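Local coordinates for protein 4-hydroxy-tetrahydrodipicolinate synthase (Methylacidiphilum fumariolicum SolV, PDB 6T3T) that probably catalyses the condensation of pyruvate with aspartate-beta-semialdehyde to 4-hydroxy-tetrahydrodipicolinate, a step of lysine biosynthesis, and works as a homotetramer, at residues K22-L27 with V60-E65; I161-G166 with S172-A177. All coordinates share one frame; numbering follows the deposited sequence.

Contact 1: residues K22-L27 with V60-E65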
loop_
_atom_site.group_PDB
_atom_site.type_symbol
_atom_site.label_atom_id
_atom_site.label_comp_id
_atom_site.label_asym_id
_atom_site.label_seq_id
_atom_site.Cartn_x
_atom_site.Cartn_y
_atom_site.Cartn_z
ATOM N N LYS A 22 -12.952 17.212 37.450
ATOM C CA LYS A 22 -11.785 17.862 38.021
ATOM C C LYS A 22 -10.567 17.714 37.110
ATOM O O LYS A 22 -9.826 18.677 36.886
ATOM C CB LYS A 22 -11.511 17.303 39.411
ATOM C CG LYS A 22 -10.365 18.009 40.134
ATOM C CD LYS A 22 -10.688 19.485 40.403
ATOM C CE LYS A 22 -9.476 20.405 40.166
ATOM N NZ LYS A 22 -9.349 20.767 38.711
ATOM N N ALA A 23 -10.347 16.511 36.570
ATOM C CA ALA A 23 -9.217 16.303 35.666
ATOM C C ALA A 23 -9.372 17.143 34.410
ATOM O O ALA A 23 -8.396 17.704 33.899
ATOM C CB ALA A 23 -9.092 14.832 35.310
ATOM N N LEU A 24 -10.595 17.236 33.901
ATOM C CA LEU A 24 -10.847 18.048 32.720
ATOM C C LEU A 24 -10.537 19.513 32.994
ATOM O O LEU A 24 -9.901 20.186 32.174
ATOM C CB LEU A 24 -12.301 17.870 32.268
ATOM C CG LEU A 24 -12.747 18.617 31.016
ATOM C CD1 LEU A 24 -11.897 18.242 29.809
ATOM C CD2 LEU A 24 -14.209 18.349 30.757
ATOM N N GLU A 25 -11.016 20.035 34.127
ATOM C CA GLU A 25 -10.725 21.410 34.491
ATOM C C GLU A 25 -9.224 21.634 34.593
ATOM O O GLU A 25 -8.701 22.641 34.112
ATOM C CB GLU A 25 -11.417 21.770 35.807
ATOM C CG GLU A 25 -12.926 21.741 35.735
ATOM C CD GLU A 25 -13.611 21.711 37.108
ATOM O OE1 GLU A 25 -12.916 21.794 38.149
ATOM O OE2 GLU A 25 -14.856 21.585 37.140
ATOM N N ARG A 26 -8.512 20.730 35.267
ATOM C CA ARG A 26 -7.079 20.962 35.412
ATOM C C ARG A 26 -6.393 20.957 34.057
ATOM O O ARG A 26 -5.501 21.774 33.807
ATOM C CB ARG A 26 -6.413 19.953 36.347
ATOM C CG ARG A 26 -5.014 20.494 36.770
ATOM C CD ARG A 26 -4.306 19.758 37.932
ATOM N NE ARG A 26 -5.011 19.821 39.222
ATOM C CZ ARG A 26 -5.195 20.928 39.951
ATOM N NH1 ARG A 26 -4.749 22.109 39.526
ATOM N NH2 ARG A 26 -5.845 20.853 41.112
ATOM N N LEU A 27 -6.763 20.014 33.186
ATOM C CA LEU A 27 -6.132 19.927 31.870
ATOM C C LEU A 27 -6.425 21.173 31.042
ATOM O O LEU A 27 -5.533 21.712 30.368
ATOM C CB LEU A 27 -6.579 18.643 31.166
ATOM C CG LEU A 27 -6.164 18.292 29.739
ATOM C CD1 LEU A 27 -4.806 17.555 29.630
ATOM C CD2 LEU A 27 -7.271 17.446 29.124
ATOM N N VAL A 60 -18.578 18.532 25.597
ATOM C CA VAL A 60 -18.495 19.792 24.872
ATOM C C VAL A 60 -19.005 20.939 25.734
ATOM O O VAL A 60 -18.404 22.021 25.773
ATOM C CB VAL A 60 -19.262 19.699 23.548
ATOM C CG1 VAL A 60 -19.282 21.083 22.840
ATOM C CG2 VAL A 60 -18.618 18.651 22.700
ATOM N N ARG A 61 -20.082 20.703 26.476
ATOM C CA ARG A 61 -20.625 21.742 27.342
ATOM C C ARG A 61 -19.653 22.091 28.458
ATOM O O ARG A 61 -19.452 23.272 28.766
ATOM C CB ARG A 61 -21.974 21.311 27.920
ATOM C CG ARG A 61 -22.771 22.461 28.521
ATOM C CD ARG A 61 -24.235 22.093 28.561
ATOM N NE ARG A 61 -24.359 20.662 28.771
ATOM C CZ ARG A 61 -25.282 19.894 28.195
ATOM N NH1 ARG A 61 -26.155 20.421 27.334
ATOM N NH2 ARG A 61 -25.296 18.591 28.462
ATOM N N LEU A 62 -19.077 21.071 29.105
ATOM C CA LEU A 62 -18.124 21.320 30.183
ATOM C C LEU A 62 -16.929 22.108 29.690
ATOM O O LEU A 62 -16.462 23.029 30.368
ATOM C CB LEU A 62 -17.634 20.004 30.765
ATOM C CG LEU A 62 -18.592 19.324 31.714
ATOM C CD1 LEU A 62 -18.177 17.860 31.839
ATOM C CD2 LEU A 62 -18.577 20.047 33.055
ATOM N N THR A 63 -16.406 21.736 28.517
ATOM C CA THR A 63 -15.293 22.459 27.923
ATOM C C THR A 63 -15.662 23.923 27.702
ATOM O O THR A 63 -14.897 24.817 28.059
ATOM C CB THR A 63 -14.862 21.789 26.613
ATOM O OG1 THR A 63 -14.504 20.419 26.860
ATOM C CG2 THR A 63 -13.672 22.525 25.994
ATOM N N ALA A 64 -16.850 24.185 27.141
ATOM C CA ALA A 64 -17.268 25.569 26.934
ATOM C C ALA A 64 -17.411 26.287 28.256
ATOM O O ALA A 64 -16.958 27.424 28.399
ATOM C CB ALA A 64 -18.577 25.655 26.146
ATOM N N GLU A 65 -18.035 25.634 29.245
ATOM C CA GLU A 65 -18.221 26.288 30.533
ATOM C C GLU A 65 -16.893 26.606 31.198
ATOM O O GLU A 65 -16.700 27.729 31.676
ATOM C CB GLU A 65 -19.053 25.416 31.457
ATOM C CG GLU A 65 -20.506 25.509 31.137
ATOM C CD GLU A 65 -21.255 24.351 31.700
ATOM O OE1 GLU A 65 -22.431 24.188 31.325
ATOM O OE2 GLU A 65 -20.671 23.617 32.525
#
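One methyl group of L24 bridges two outer helices of the (beta/alpha)8 TIM barrel, lying against L62 and T63. Its CD2 comes to 3.8 Å from L62 CB, at the root of that leucine, and to 4.1 Å from L62 CD1 at the end of one branch, so the two side chains meet obliquely, methyl against flank. T63, one residue further along, adds only a marginal touch, its OG1 lying 4.4 Å from L24 CD2. The polar need of that hydroxyl is met within its own helix, where OG1 is hydrogen-bonded to the carbonyl oxygen of L59. L24 reaches across because its CG stands anti to the backbone N (chi1 -178°), which carries the branch away from its own helix; L62 has CG anti to the carbonyl carbon instead. The nearest CA atoms of the two segments, those of L24 and T63, are 7.9 Å apart. Around this core, L24 also packs on P13 and L59, while V60, T63 and A64 turn to strand 72-76, placing helix 53-67 against the barrel wall. E25 packs on I66 further along that helix, whereas its carboxylate faces back along helix 21-32, where K22 NZ and E25 OE1 form a long salt bridge of 3.8 Å.

Contact 2: residues I161-G166 with S172-A177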
loop_
_atom_site.group_PDB
_atom_site.type_symbol
_atom_site.label_atom_id
_atom_site.label_comp_id
_atom_site.label_asym_id
_atom_site.label_seq_id
_atom_site.Cartn_x
_atom_site.Cartn_y
_atom_site.Cartn_z
ATOM N N ILE A 161 -8.927 22.810 7.076
ATOM C CA ILE A 161 -8.883 21.360 7.118
ATOM C C ILE A 161 -7.781 20.946 8.088
ATOM O O ILE A 161 -6.695 21.528 8.108
ATOM C CB ILE A 161 -8.651 20.773 5.704
ATOM C CG1 ILE A 161 -8.660 19.235 5.739
ATOM C CG2 ILE A 161 -7.351 21.337 5.041
ATOM C CD1 ILE A 161 -8.804 18.648 4.337
ATOM N N LYS A 162 -8.094 19.974 8.930
ATOM C CA LYS A 162 -7.079 19.204 9.630
ATOM C C LYS A 162 -6.643 18.109 8.670
ATOM O O LYS A 162 -7.366 17.139 8.435
ATOM C CB LYS A 162 -7.627 18.623 10.925
ATOM C CG LYS A 162 -6.598 17.850 11.738
ATOM C CD LYS A 162 -7.293 17.071 12.857
ATOM C CE LYS A 162 -6.296 16.242 13.661
ATOM N NZ LYS A 162 -6.942 15.564 14.821
ATOM N N GLU A 163 -5.470 18.273 8.090
ATOM C CA GLU A 163 -4.965 17.332 7.103
ATOM C C GLU A 163 -4.141 16.271 7.829
ATOM O O GLU A 163 -3.069 16.555 8.378
ATOM C CB GLU A 163 -4.161 18.052 6.023
ATOM C CG GLU A 163 -3.560 17.119 4.989
ATOM C CD GLU A 163 -4.586 16.168 4.386
ATOM O OE1 GLU A 163 -5.713 16.580 4.093
ATOM O OE2 GLU A 163 -4.258 14.985 4.220
ATOM N N ALA A 164 -4.688 15.061 7.913
ATOM C CA ALA A 164 -4.002 13.959 8.566
ATOM C C ALA A 164 -3.842 12.788 7.597
ATOM O O ALA A 164 -3.927 11.622 7.984
ATOM C CB ALA A 164 -4.726 13.560 9.850
ATOM N N GLY A 165 -3.646 13.093 6.317
ATOM C CA GLY A 165 -3.357 12.042 5.360
ATOM C C GLY A 165 -1.928 11.509 5.353
ATOM O O GLY A 165 -1.611 10.646 4.533
ATOM N N GLY A 166 -1.046 12.015 6.216
ATOM C CA GLY A 166 0.335 11.559 6.243
ATOM C C GLY A 166 1.178 11.931 5.039
ATOM O O GLY A 166 2.238 11.342 4.827
ATOM N N SER A 172 0.947 20.826 -0.353
ATOM C CA SER A 172 1.289 21.607 -1.544
ATOM C C SER A 172 0.140 21.645 -2.543
ATOM O O SER A 172 -0.105 22.683 -3.168
ATOM C CB SER A 172 2.543 21.044 -2.226
ATOM O OG SER A 172 3.689 21.250 -1.432
ATOM N N GLN A 173 -0.560 20.515 -2.734
ATOM C CA GLN A 173 -1.713 20.507 -3.639
ATOM C C GLN A 173 -2.846 21.377 -3.099
ATOM O O GLN A 173 -3.496 22.113 -3.857
ATOM C CB GLN A 173 -2.198 19.068 -3.876
ATOM C CG GLN A 173 -1.320 18.262 -4.873
ATOM C CD GLN A 173 -1.425 16.733 -4.726
ATOM O OE1 GLN A 173 -1.869 16.224 -3.702
ATOM N NE2 GLN A 173 -0.979 16.005 -5.751
ATOM N N LEU A 174 -3.102 21.305 -1.795
ATOM C CA LEU A 174 -4.166 22.112 -1.207
ATOM C C LEU A 174 -3.870 23.604 -1.349
ATOM O O LEU A 174 -4.767 24.393 -1.689
ATOM C CB LEU A 174 -4.371 21.708 0.253
ATOM C CG LEU A 174 -5.024 20.339 0.414
ATOM C CD1 LEU A 174 -4.950 19.832 1.855
ATOM C CD2 LEU A 174 -6.471 20.418 -0.073
ATOM N N VAL A 175 -2.616 24.022 -1.094
ATOM C CA VAL A 175 -2.279 25.437 -1.260
ATOM C C VAL A 175 -2.383 25.848 -2.736
ATOM O O VAL A 175 -2.892 26.932 -3.047
ATOM C CB VAL A 175 -0.909 25.764 -0.630
ATOM C CG1 VAL A 175 -0.944 25.515 0.865
ATOM C CG2 VAL A 175 0.153 24.925 -1.197
ATOM N N GLU A 176 -1.982 24.974 -3.674
ATOM C CA GLU A 176 -2.227 25.281 -5.088
ATOM C C GLU A 176 -3.702 25.553 -5.349
ATOM O O GLU A 176 -4.046 26.476 -6.090
ATOM C CB GLU A 176 -1.850 24.107 -5.999
ATOM C CG GLU A 176 -0.594 24.200 -6.823
ATOM C CD GLU A 176 -0.460 25.472 -7.642
ATOM O OE1 GLU A 176 -1.191 25.698 -8.635
ATOM O OE2 GLU A 176 0.449 26.239 -7.298
ATOM N N ALA A 177 -4.590 24.745 -4.763
ATOM C CA ALA A 177 -5.979 24.755 -5.194
ATOM C C ALA A 177 -6.866 25.716 -4.420
ATOM O O ALA A 177 -7.920 26.098 -4.934
ATOM C CB ALA A 177 -6.572 23.345 -5.117
#
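L174 points from helix 168-177 at I161 and E163, two residues on the outward face of strand 158-163, within a beta-alpha-beta unit of the TIM barrel. A single methyl, CD1, serves both: it lies 4.0 Å from E163 OE1 and 4.3 Å from I161 CG2. The isoleucine contact is apolar and loose; against E163 the leucine runs at a slant, its methyl meeting one carboxylate oxygen. The glutamate chain leaves with CG anti to the backbone N and then bends at chi2 (52°), which turns the carboxylate so that OE2 faces the loop after the strand and OE1 the leucine. I184 of the next strand packs against all three residues. Between I161 and E163, K162, the predicted Schiff-base lysine, projects to the other side of the strand, where its NZ pairs with a sulfate ion. Replacing E163 with an alanine would probably leave the amide of G165 and the side chain of N134 without their shared acceptor and open a gap beside L174. That acceptor is E163 OE2, to which N134 ND2 also donates. G165 N lies 2.9 Å from E163 OE2. It approaches from above the carboxylate plane, 48° out of it, and the N-H...O angle is bent to 134°.

In the fold
Contacts 1 and 2 lie on opposite sides of the chain's centre, their own centres about 31 Å apart and their nearest atoms about 14 Å, and they share no helix or strand. In both, the touching residues are buried and a leucine supplies the main reach. Contact 1 joins two neighbouring helices of the outer layer, and the one hydroxyl at the interface is satisfied by its own helix. Contact 2 joins a barrel strand to the helix that follows it, bringing a buried carboxylate into the interface, on the face of the strand opposite the predicted catalytic lysine. The surroundings differ too: helix 168-177 meets a second subunit, where S172 bonds to H234 of that chain, whereas no other subunit touches contact 1.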